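Local coordinates for protein phosphodiesterase (Candida albicans, PDB 6CPU) that belongs to the 3'5'-cyclic nucleotide phosphodiesterase family and has a largely helical fold that carries zinc and magnesium ions, at residues Cys233-Ile238 against His317-Ala322. Sequence-based numbering, arbitrary orientation.
Sequences CVYLMI and HTVLIA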
ATOM      1  N   CYS A 233       8.642   9.878   0.829  1.00 21.03           N
ATOM      2  CA  CYS A 233       9.171   9.223  -0.365  1.00 21.74           C
ATOM      3  C   CYS A 233       8.162   9.177  -1.509  1.00 21.86           C
ATOM      4  O   CYS A 233       8.509   9.452  -2.661  1.00 20.68           O
ATOM      5  CB  CYS A 233       9.655   7.809  -0.054  1.00 22.52           C
ATOM      6  SG  CYS A 233      11.116   7.723   1.020  1.00 25.06           S
ATOM      7  N   VAL A 234       6.913   8.833  -1.203  1.00 20.27           N
ATOM      8  CA  VAL A 234       5.876   8.837  -2.218  1.00 19.57           C
ATOM      9  C   VAL A 234       5.696  10.250  -2.790  1.00 19.70           C
ATOM     10  O   VAL A 234       5.588  10.422  -3.999  1.00 19.59           O
ATOM     11  CB  VAL A 234       4.533   8.321  -1.669  1.00 20.12           C
ATOM     12  CG1 VAL A 234       3.444   8.434  -2.729  1.00 20.29           C
ATOM     13  CG2 VAL A 234       4.656   6.872  -1.226  1.00 19.88           C
ATOM     14  N   TYR A 235       5.679  11.253  -1.919  1.00 20.02           N
ATOM     15  CA  TYR A 235       5.539  12.634  -2.364  1.00 21.61           C
ATOM     16  C   TYR A 235       6.663  13.002  -3.350  1.00 22.73           C
ATOM     17  O   TYR A 235       6.401  13.559  -4.408  1.00 23.80           O
ATOM     18  CB  TYR A 235       5.504  13.599  -1.167  1.00 22.79           C
ATOM     19  CG  TYR A 235       5.896  15.008  -1.536  1.00 24.34           C
ATOM     20  CD1 TYR A 235       5.062  15.803  -2.311  1.00 25.53           C
ATOM     21  CD2 TYR A 235       7.132  15.528  -1.157  1.00 25.87           C
ATOM     22  CE1 TYR A 235       5.439  17.099  -2.673  1.00 26.51           C
ATOM     23  CE2 TYR A 235       7.510  16.814  -1.509  1.00 26.35           C
ATOM     24  CZ  TYR A 235       6.665  17.591  -2.271  1.00 27.81           C
ATOM     25  OH  TYR A 235       7.066  18.874  -2.615  1.00 31.45           O
ATOM     26  N   LEU A 236       7.901  12.666  -3.007  1.00 23.72           N
ATOM     27  CA  LEU A 236       9.043  12.956  -3.881  1.00 23.84           C
ATOM     28  C   LEU A 236       8.851  12.369  -5.277  1.00 23.81           C
ATOM     29  O   LEU A 236       9.041  13.050  -6.289  1.00 24.03           O
ATOM     30  CB  LEU A 236      10.337  12.413  -3.268  1.00 22.83           C
ATOM     31  CG  LEU A 236      10.835  13.157  -2.037  1.00 23.43           C
ATOM     32  CD1 LEU A 236      11.986  12.405  -1.399  1.00 21.99           C
ATOM     33  CD2 LEU A 236      11.224  14.592  -2.378  1.00 24.04           C
ATOM     34  N   MET A 237       8.429  11.112  -5.331  1.00 23.06           N
ATOM     35  CA  MET A 237       8.272  10.419  -6.604  1.00 24.07           C
ATOM     36  C   MET A 237       7.088  10.873  -7.436  1.00 24.29           C
ATOM     37  O   MET A 237       7.219  11.091  -8.648  1.00 24.30           O
ATOM     38  CB  MET A 237       8.231   8.920  -6.362  1.00 23.57           C
ATOM     39  CG  MET A 237       9.579   8.402  -5.936  1.00 24.74           C
ATOM     40  SD  MET A 237       9.619   6.628  -5.686  1.00 24.88           S
ATOM     41  CE  MET A 237       8.970   6.470  -4.023  1.00 24.90           C
ATOM     42  N   ILE A 238       5.934  11.043  -6.801  1.00 23.42           N
ATOM     43  CA  ILE A 238       4.746  11.469  -7.528  1.00 23.88           C
ATOM     44  C   ILE A 238       4.815  12.941  -7.945  1.00 25.04           C
ATOM     45  O   ILE A 238       4.433  13.276  -9.067  1.00 24.90           O
ATOM     46  CB  ILE A 238       3.456  11.184  -6.731  1.00 23.94           C
ATOM     47  CG1 ILE A 238       3.329   9.681  -6.442  1.00 23.55           C
ATOM     48  CG2 ILE A 238       2.238  11.693  -7.478  1.00 24.48           C
ATOM     49  CD1 ILE A 238       3.074   8.803  -7.649  1.00 24.40           C
ATOM     50  N   HIS A 317      19.145  20.085  -0.654  1.00 33.40           N
ATOM     51  CA  HIS A 317      17.883  19.977  -1.391  1.00 33.02           C
ATOM     52  C   HIS A 317      16.898  19.075  -0.642  1.00 31.78           C
ATOM     53  O   HIS A 317      17.308  18.063  -0.083  1.00 30.50           O
ATOM     54  CB  HIS A 317      18.135  19.415  -2.781  1.00 34.16           C
ATOM     55  CG  HIS A 317      19.129  20.200  -3.576  1.00 36.10           C
ATOM     56  ND1 HIS A 317      18.850  21.452  -4.077  1.00 37.07           N
ATOM     57  CD2 HIS A 317      20.395  19.915  -3.956  1.00 37.28           C
ATOM     58  CE1 HIS A 317      19.902  21.903  -4.734  1.00 38.01           C
ATOM     59  NE2 HIS A 317      20.855  20.994  -4.670  1.00 37.40           N
ATOM     60  N   THR A 318      15.619  19.453  -0.625  1.00 29.88           N
ATOM     61  CA  THR A 318      14.571  18.632   0.013  1.00 29.59           C
ATOM     62  C   THR A 318      13.623  17.970  -0.991  1.00 28.47           C
ATOM     63  O   THR A 318      12.741  17.209  -0.588  1.00 27.68           O
ATOM     64  CB  THR A 318      13.721  19.452   1.012  1.00 30.42           C
ATOM     65  OG1 THR A 318      13.150  20.588   0.346  1.00 30.10           O
ATOM     66  CG2 THR A 318      14.574  19.907   2.182  1.00 31.42           C
ATOM     67  N   VAL A 319      13.799  18.255  -2.282  1.00 27.65           N
ATOM     68  CA  VAL A 319      13.052  17.579  -3.339  1.00 27.11           C
ATOM     69  C   VAL A 319      13.993  17.120  -4.448  1.00 28.58           C
ATOM     70  O   VAL A 319      15.137  17.570  -4.521  1.00 28.75           O
ATOM     71  CB  VAL A 319      11.940  18.467  -3.940  1.00 27.37           C
ATOM     72  CG1 VAL A 319      10.945  18.880  -2.866  1.00 27.28           C
ATOM     73  CG2 VAL A 319      12.517  19.695  -4.638  1.00 27.16           C
ATOM     74  N   LEU A 320      13.501  16.234  -5.313  1.00 28.32           N
ATOM     75  CA  LEU A 320      14.309  15.697  -6.409  1.00 29.02           C
ATOM     76  C   LEU A 320      14.568  16.812  -7.424  1.00 30.11           C
ATOM     77  O   LEU A 320      13.635  17.503  -7.847  1.00 29.42           O
ATOM     78  CB  LEU A 320      13.609  14.520  -7.094  1.00 28.83           C
ATOM     79  CG  LEU A 320      13.177  13.357  -6.199  1.00 28.77           C
ATOM     80  CD1 LEU A 320      12.692  12.184  -7.042  1.00 29.21           C
ATOM     81  CD2 LEU A 320      14.286  12.912  -5.251  1.00 28.40           C
ATOM     82  N   ILE A 321      15.837  17.004  -7.777  1.00 31.15           N
ATOM     83  CA  ILE A 321      16.229  18.068  -8.698  1.00 33.35           C
ATOM     84  C   ILE A 321      16.580  17.450 -10.047  1.00 32.92           C
ATOM     85  O   ILE A 321      17.615  16.817 -10.181  1.00 32.81           O
ATOM     86  CB  ILE A 321      17.450  18.861  -8.177  1.00 33.88           C
ATOM     87  CG1 ILE A 321      17.225  19.365  -6.747  1.00 35.09           C
ATOM     88  CG2 ILE A 321      17.767  20.024  -9.112  1.00 33.81           C
ATOM     89  CD1 ILE A 321      16.050  20.306  -6.574  1.00 36.32           C
ATOM     90  N   ALA A 322      15.712  17.636 -11.032  1.00 36.73           N
ATOM     91  CA  ALA A 322      15.906  17.068 -12.363  1.00 40.12           C
ATOM     92  C   ALA A 322      17.160  17.632 -13.037  1.00 44.72           C
ATOM     93  O   ALA A 322      17.475  18.810 -12.878  1.00 42.94           O
ATOM     94  CB  ALA A 322      14.686  17.352 -13.226  1.00 41.35           C
TER
HETATM   95  O   HOH W   1      10.499  15.455  -5.917  1.00 27.80           O
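Leu236, on the helix 227-242, and Val319, in the loop between helices 276-292 and 336-348, bring the two backbones nearest, their CA atoms 6.1 Å apart. The loop residues are extended at Val319 and Leu320, and one water joins the main chains: it donates to Leu236 O at 2.8 Å and accepts from Leu320 N at 3.2 Å. The carbonyl of Leu236 is thus tied to the loop through the water, while Leu320 CD1 packs beside the same oxygen at 3.8 Å.

Leu236 makes the broadest contact. Its CG stands anti to the carbonyl carbon (chi1 -71°), and chi2 of 171° sets CD1 anti to CA, which leaves CD2, the other branch, to turn to the loop backbone, 3.6 Å from Val319 CA and 3.5 Å from Thr318 O. That oxygen also accepts a hydrogen bond from the hydroxyl of Tyr232, one turn earlier on the helix, so the methyl lies against a carbonyl whose polar need is met elsewhere. Nearer the backbone, Leu236 CB lies 4.2 Å from the branch carbon CG of Leu320.

In this HD-type phosphodiesterase fold, the contact lays a long interhelical connection against the helical body: Leu320 reaches on to Phe287 of helix 276-292 and to Phe299, while Leu236 also touches Cys212 of helix 205-216. The loop's main chain is also held by the side-chain amide of Gln301, whose NE2 donates to Val319 O and whose OE1 accepts from Ile321 N. The remaining side-chain meeting is lighter. Val319 CG1 approaches the outer end of Tyr235 obliquely, 3.9 Å from OH, while the tyrosine side chain touches Leu253, Leu256 and Ile260 of helix 253-264.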